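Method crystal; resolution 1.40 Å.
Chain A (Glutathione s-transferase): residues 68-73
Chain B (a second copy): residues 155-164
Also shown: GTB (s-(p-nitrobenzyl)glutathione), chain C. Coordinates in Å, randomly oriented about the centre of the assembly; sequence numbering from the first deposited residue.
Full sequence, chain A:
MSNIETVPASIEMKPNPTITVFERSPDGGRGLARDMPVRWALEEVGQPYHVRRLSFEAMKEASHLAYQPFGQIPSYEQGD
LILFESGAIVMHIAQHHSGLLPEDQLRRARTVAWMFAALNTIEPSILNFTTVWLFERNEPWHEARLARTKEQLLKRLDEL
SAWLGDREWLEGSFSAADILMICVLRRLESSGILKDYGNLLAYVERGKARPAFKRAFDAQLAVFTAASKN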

ATOM      1  N   GLN A  68      13.333   4.099  10.901  1.00 14.18           N
ATOM      2  CA  GLN A  68      12.721   3.318   9.841  1.00 12.24           C
ATOM      3  C   GLN A  68      13.117   1.857  10.086  1.00 11.68           C
ATOM      4  O   GLN A  68      14.274   1.489   9.893  1.00 12.26           O
ATOM      5  N   PRO A  69      12.166   1.038  10.558  1.00 11.32           N
ATOM      6  CA  PRO A  69      12.506  -0.313  11.032  1.00 12.71           C
ATOM      7  C   PRO A  69      12.994  -1.272   9.962  1.00 12.50           C
ATOM      8  O   PRO A  69      13.477  -2.355  10.305  1.00 12.50           O
ATOM      9  N   PHE A  70      12.861  -0.899   8.690  1.00 10.10           N
ATOM     10  CA  PHE A  70      13.304  -1.743   7.594  1.00  9.70           C
ATOM     11  C   PHE A  70      14.537  -1.171   6.895  1.00 11.52           C
ATOM     12  O   PHE A  70      14.918  -1.641   5.814  1.00 12.02           O
ATOM     13  N   GLY A  71      15.147  -0.157   7.517  1.00  9.99           N
ATOM     14  CA  GLY A  71      16.389   0.419   7.020  1.00 13.31           C
ATOM     15  C   GLY A  71      16.264   1.128   5.684  1.00 14.35           C
ATOM     16  O   GLY A  71      17.214   1.138   4.889  1.00 17.24           O
ATOM     17  N   GLN A  72      15.098   1.726   5.436  1.00 11.76           N
ATOM     18  CA  GLN A  72      14.838   2.395   4.173  1.00 10.22           C
ATOM     19  C   GLN A  72      14.536   3.873   4.401  1.00 11.00           C
ATOM     20  O   GLN A  72      14.391   4.322   5.540  1.00 12.77           O
ATOM     21  N   ILE A  73      14.435   4.628   3.310  1.00  9.60           N
ATOM     22  CA  ILE A  73      13.965   6.023   3.374  1.00 10.10           C
ATOM     23  C   ILE A  73      12.640   6.129   2.593  1.00  8.57           C
ATOM     24  O   ILE A  73      12.372   5.315   1.709  1.00  9.22           O
TER
ATOM     25  N   LYS B 155      14.674 -11.455   5.398  1.00 12.76           N
ATOM     26  CA  LYS B 155      15.235 -10.201   5.883  1.00 13.88           C
ATOM     27  C   LYS B 155      14.142  -9.264   6.439  1.00 12.80           C
ATOM     28  O   LYS B 155      14.291  -8.694   7.515  1.00 12.73           O
ATOM     29  N   ARG B 156      13.038  -9.117   5.709  1.00 12.28           N
ATOM     30  CA  ARG B 156      11.929  -8.287   6.185  1.00 11.89           C
ATOM     31  C   ARG B 156      11.275  -8.853   7.446  1.00 10.66           C
ATOM     32  O   ARG B 156      10.884  -8.098   8.334  1.00 11.06           O
ATOM     33  N   LEU B 157      11.158 -10.177   7.535  1.00 11.48           N
ATOM     34  CA  LEU B 157      10.617 -10.798   8.735  1.00  9.36           C
ATOM     35  C   LEU B 157      11.565 -10.650   9.935  1.00 10.83           C
ATOM     36  O   LEU B 157      11.114 -10.413  11.046  1.00 10.57           O
ATOM     37  N   ASP B 158      12.869 -10.757   9.682  1.00 10.74           N
ATOM     38  CA  ASP B 158      13.875 -10.458  10.716  1.00 13.65           C
ATOM     39  C   ASP B 158      13.633  -9.053  11.255  1.00 11.33           C
ATOM     40  O   ASP B 158      13.584  -8.831  12.456  1.00 11.95           O
ATOM     41  N   GLU B 159      13.491  -8.089  10.347  1.00 10.38           N
ATOM     42  CA  GLU B 159      13.294  -6.695  10.734  1.00  9.83           C
ATOM     43  C   GLU B 159      11.990  -6.477  11.515  1.00  9.90           C
ATOM     44  O   GLU B 159      11.961  -5.785  12.545  1.00 11.71           O
ATOM     45  N   LEU B 160      10.900  -7.067  11.032  1.00 10.95           N
ATOM     46  CA  LEU B 160       9.620  -6.922  11.708  1.00 11.40           C
ATOM     47  C   LEU B 160       9.637  -7.558  13.100  1.00 11.64           C
ATOM     48  O   LEU B 160       9.103  -7.011  14.066  1.00 12.37           O
ATOM     49  N   SER B 161      10.246  -8.735  13.181  1.00 11.32           N
ATOM     50  CA  SER B 161      10.339  -9.476  14.444  1.00 11.75           C
ATOM     51  C   SER B 161      11.164  -8.710  15.483  1.00 12.70           C
ATOM     52  O   SER B 161      10.768  -8.615  16.649  1.00 11.93           O
ATOM     53  N   ALA B 162      12.276  -8.132  15.034  1.00 11.72           N
ATOM     54  CA  ALA B 162      13.141  -7.388  15.941  1.00 15.62           C
ATOM     55  C   ALA B 162      12.409  -6.166  16.450  1.00 16.01           C
ATOM     56  O   ALA B 162      12.490  -5.802  17.630  1.00 17.53           O
ATOM     57  N   TRP B 163      11.680  -5.510  15.562  1.00 15.38           N
ATOM     58  CA  TRP B 163      10.983  -4.330  15.984  1.00 15.65           C
ATOM     59  C   TRP B 163       9.838  -4.663  16.967  1.00 15.28           C
ATOM     60  O   TRP B 163       9.640  -3.963  17.973  1.00 17.27           O
ATOM     61  N   LEU B 164       9.089  -5.735  16.698  1.00 12.86           N
ATOM     62  CA  LEU B 164       7.944  -6.071  17.523  1.00 13.91           C
ATOM     63  C   LEU B 164       8.366  -6.431  18.947  1.00 15.42           C
ATOM     64  O   LEU B 164       7.679  -6.084  19.895  1.00 15.37           O
TER

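No clear direct hydrogen bond joins the two stretches; the polar links that are well defined run through two waters. Water 1 donates to Pro A69 O at 2.7 Å and to Glu B159 O at 2.8 Å, so it ties the turn to the helix backbone. Water 2 donates to Phe A70 O at 3.0 Å and accepts from Arg B156 NH1 at 3.1 Å. It also accepts a weak bond from Lys B155 NZ at 3.3 Å and donates to GTB O31 at 3.3 Å. This water therefore links both chains to the bound s-(p-nitrobenzyl)glutathione.

Chain A contributes a type I beta turn from Gln A68 to Gly A71. Gln A68 points its CA-to-CB bond away from the helix, and its side chain serves the turn instead. Gln A68 OE1 accepts from Phe A70 N at 2.9 Å and from Gln A72 N at 3.2 Å. Gly A71 has a positive phi, which favours glycine.

Phe A70 has the largest area covered by the helix. Its CA-to-CB bond points sideways, and chi1 is m. The ring packs against the helix, with Phe A70 CD1 3.9 Å from Arg B156 CD and Phe A70 CE1 4.3 Å from Leu B160 CB. Glu B159 OE1 meets the ring edge, 3.4 Å from Phe A70 CD1. Phe A70 CB lies over one face of the Arg B156 guanidinium.

Pro A69 points toward the helix, with its ring in the C-gamma exo pucker. Pro A69 CG sits over one face of the Trp B163 ring, 3.9 Å from Trp B163 CD1, and makes a CH-pi contact with the five-membered ring. Trp B163 also points toward the turn, with chi1 t.

Glu B159 points toward chain A, with chi1 m and chi2 t. Its carboxylate is held by two salt bridges, to residues three and four positions back along the helix. Glu B159 OE2 accepts from Lys B155 NZ at 2.7 Å, and Glu B159 OE1 accepts from Arg B156 NH1 at 2.8 Å. Arg B156 starts sideways, with chi1 and chi2 both m, but its end comes nearer to the turn. Arg B156 NH2 is 3.3 Å from Gln A72 NE2; both are donors, so this is no hydrogen bond.

Gln A72 points toward the helix, with chi1 m and chi2 t, and Gln A72 NE2 donates to GTB O31 at 2.9 Å. Ile A73 N donates to GTB O2 at 2.9 Å, and Ile A73 O accepts from GTB N2 at 2.8 Å.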

ATOM      1  CB  GLN A  68      13.173   3.839   8.469  1.00 12.86           C
ATOM      2  CG  GLN A  68      12.083   3.851   7.395  1.00 13.46           C
ATOM      3  CD  GLN A  68      11.814   2.483   6.812  1.00 10.84           C
ATOM      4  OE1 GLN A  68      12.468   1.500   7.162  1.00 10.62           O
ATOM      5  NE2 GLN A  68      10.868   2.414   5.890  1.00  9.96           N
ATOM      6  CB  PRO A  69      11.180  -0.845  11.594  1.00 18.10           C
ATOM      7  CG  PRO A  69      10.309   0.321  11.786  1.00 18.01           C
ATOM      8  CD  PRO A  69      10.771   1.408  10.864  1.00 12.34           C
ATOM      9  CB  PHE A  70      12.117  -1.942   6.635  1.00 11.09           C
ATOM     10  CG  PHE A  70      10.904  -2.483   7.345  1.00  8.75           C
ATOM     11  CD1 PHE A  70      10.849  -3.810   7.698  1.00 11.09           C
ATOM     12  CD2 PHE A  70       9.876  -1.647   7.754  1.00  9.54           C
ATOM     13  CE1 PHE A  70       9.779  -4.319   8.405  1.00 12.24           C
ATOM     14  CE2 PHE A  70       8.784  -2.146   8.459  1.00 10.78           C
ATOM     15  CZ  PHE A  70       8.735  -3.502   8.784  1.00 10.67           C
ATOM     16  CB  GLN A  72      13.669   1.718   3.446  1.00 10.50           C
ATOM     17  CG  GLN A  72      14.005   0.290   3.011  1.00 12.19           C
ATOM     18  CD  GLN A  72      13.045  -0.262   1.998  1.00 13.09           C
ATOM     19  OE1 GLN A  72      11.847  -0.388   2.270  1.00 13.99           O
ATOM     20  NE2 GLN A  72      13.565  -0.626   0.825  1.00 13.58           N
ATOM     21  CB  ILE A  73      15.045   7.031   2.856  1.00 10.17           C
ATOM     22  CG1 ILE A  73      15.379   6.828   1.367  1.00 11.82           C
ATOM     23  CG2 ILE A  73      16.326   6.917   3.678  1.00 11.97           C
ATOM     24  CD1 ILE A  73      14.484   7.622   0.413  1.00 12.80           C
TER
ATOM     25  CB  LYS B 155      16.050  -9.535   4.768  1.00 15.75           C
ATOM     26  CG  LYS B 155      16.667  -8.208   5.161  1.00 23.17           C
ATOM     27  CD  LYS B 155      17.636  -7.723   4.092  1.00 24.49           C
ATOM     28  CE  LYS B 155      18.282  -6.399   4.489  1.00 27.64           C
ATOM     29  NZ  LYS B 155      17.301  -5.271   4.520  1.00 27.69           N
ATOM     30  CB  ARG B 156      10.868  -8.118   5.091  1.00 12.62           C
ATOM     31  CG  ARG B 156      11.312  -7.236   3.952  1.00 17.94           C
ATOM     32  CD  ARG B 156      11.343  -5.754   4.334  1.00 14.36           C
ATOM     33  NE  ARG B 156      11.774  -4.965   3.189  1.00 17.26           N
ATOM     34  CZ  ARG B 156      12.944  -4.348   3.082  1.00 18.45           C
ATOM     35  NH1 ARG B 156      13.831  -4.393   4.069  1.00 18.34           N
ATOM     36  NH2 ARG B 156      13.220  -3.664   1.976  1.00 20.55           N
ATOM     37  CB  LEU B 157      10.262 -12.273   8.492  1.00 11.02           C
ATOM     38  CG  LEU B 157       9.173 -12.534   7.434  1.00 11.81           C
ATOM     39  CD1 LEU B 157       8.955 -14.024   7.230  1.00 13.02           C
ATOM     40  CD2 LEU B 157       7.842 -11.886   7.812  1.00 13.52           C
ATOM     41  CB  ASP B 158      15.311 -10.489  10.166  1.00 12.85           C
ATOM     42  CG  ASP B 158      15.813 -11.893   9.833  1.00 16.35           C
ATOM     43  OD1 ASP B 158      15.229 -12.895  10.301  1.00 17.08           O
ATOM     44  OD2 ASP B 158      16.825 -11.972   9.094  1.00 19.70           O
ATOM     45  CB  GLU B 159      13.356  -5.802   9.484  1.00 12.38           C
ATOM     46  CG  GLU B 159      14.784  -5.714   8.912  1.00 13.92           C
ATOM     47  CD  GLU B 159      14.851  -5.418   7.423  1.00 13.82           C
ATOM     48  OE1 GLU B 159      13.807  -5.250   6.757  1.00 12.99           O
ATOM     49  OE2 GLU B 159      15.975  -5.344   6.887  1.00 16.28           O
ATOM     50  CB  LEU B 160       8.507  -7.560  10.860  1.00 11.12           C
ATOM     51  CG  LEU B 160       7.096  -7.446  11.444  1.00 10.49           C
ATOM     52  CD1 LEU B 160       6.653  -5.993  11.546  1.00 11.86           C
ATOM     53  CD2 LEU B 160       6.088  -8.250  10.615  1.00 11.59           C
ATOM     54  CB  SER B 161      10.955 -10.840  14.161  1.00 12.94           C
ATOM     55  OG  SER B 161      11.154 -11.562  15.371  1.00 13.82           O
ATOM     56  CB  ALA B 162      14.416  -6.984  15.239  1.00 14.59           C
ATOM     57  CB  TRP B 163      10.522  -3.512  14.768  1.00 19.63           C
ATOM     58  CG  TRP B 163       9.900  -2.261  15.217  1.00 17.72           C
ATOM     59  CD1 TRP B 163      10.503  -1.048  15.417  1.00 22.73           C
ATOM     60  CD2 TRP B 163       8.542  -2.112  15.610  1.00 14.33           C
ATOM     61  NE1 TRP B 163       9.584  -0.148  15.896  1.00 22.66           N
ATOM     62  CE2 TRP B 163       8.375  -0.783  16.033  1.00 18.57           C
ATOM     63  CE3 TRP B 163       7.450  -2.980  15.662  1.00 18.56           C
ATOM     64  CZ2 TRP B 163       7.148  -0.292  16.480  1.00 21.80           C
ATOM     65  CZ3 TRP B 163       6.247  -2.489  16.110  1.00 15.70           C
ATOM     66  CH2 TRP B 163       6.101  -1.164  16.504  1.00 24.34           C
ATOM     67  CB  LEU B 164       7.119  -7.209  16.895  1.00 15.08           C
ATOM     68  CG  LEU B 164       5.826  -7.582  17.622  1.00 13.28           C
ATOM     69  CD1 LEU B 164       4.745  -6.500  17.431  1.00 15.26           C
ATOM     70  CD2 LEU B 164       5.319  -8.947  17.160  1.00 19.02           C
TER
HETATM   71  N1  GTB C 501       6.920   1.261   1.745  1.00  8.55           N
HETATM   72  CA1 GTB C 501       8.062   2.172   1.905  1.00  7.62           C
HETATM   73  C1  GTB C 501       7.624   3.597   1.679  1.00  7.97           C
HETATM   74  O11 GTB C 501       6.778   3.800   0.783  1.00  8.73           O
HETATM   75  O12 GTB C 501       8.128   4.512   2.373  1.00  9.39           O
HETATM   76  CB1 GTB C 501       9.169   1.740   0.930  1.00  9.19           C
HETATM   77  CG1 GTB C 501      10.440   2.558   1.143  1.00 11.16           C
HETATM   78  CD1 GTB C 501      11.506   2.227   0.116  1.00 10.41           C
HETATM   79  OE1 GTB C 501      11.289   1.360  -0.731  1.00 12.95           O
HETATM   80  N2  GTB C 501      12.633   2.931   0.192  1.00  9.57           N
HETATM   81  CA2 GTB C 501      13.743   2.733  -0.742  1.00 10.07           C
HETATM   82  C2  GTB C 501      15.039   2.507  -0.026  1.00 12.39           C
HETATM   83  O2  GTB C 501      15.311   3.090   1.021  1.00 10.83           O
HETATM   84  CB2 GTB C 501      13.955   4.034  -1.540  1.00  9.79           C
HETATM   85  SG2 GTB C 501      12.637   4.455  -2.630  1.00 12.60           S
HETATM   86  N3  GTB C 501      15.882   1.652  -0.609  1.00 13.82           N
HETATM   87  CA3 GTB C 501      17.214   1.344  -0.116  1.00 15.52           C
HETATM   88  C3  GTB C 501      17.352  -0.040   0.448  1.00 23.30           C
HETATM   89  O31 GTB C 501      16.395  -0.835   0.369  1.00 26.19           O
HETATM   90  O32 GTB C 501      18.452  -0.316   0.981  1.00 26.57           O
HETATM   91  C'  GTB C 501      12.629   3.216  -3.890  1.00 14.42           C
HETATM   92  C1' GTB C 501      13.393   3.635  -5.119  1.00 18.44           C
HETATM   93  C2' GTB C 501      14.724   3.277  -5.265  1.00 26.49           C
HETATM   94  C3' GTB C 501      15.423   3.661  -6.408  1.00 28.95           C
HETATM   95  C4' GTB C 501      14.781   4.399  -7.401  1.00 21.26           C
HETATM   96  N41 GTB C 501      15.484   4.779  -8.560  1.00 28.38           N
HETATM   97  O41 GTB C 501      14.913   5.335  -9.495  1.00 21.74           O
HETATM   98  O42 GTB C 501      16.673   4.531  -8.630  1.00 29.56           O
HETATM   99  C5' GTB C 501      13.446   4.746  -7.251  1.00 22.01           C
HETATM  100  C6' GTB C 501      12.746   4.361  -6.111  1.00 18.20           C
HETATM  101  O   HOH W   1      13.904  -3.777  12.608  1.00 12.60           O
HETATM  102  O   HOH W   2      16.094  -2.514   3.145  1.00 31.69           O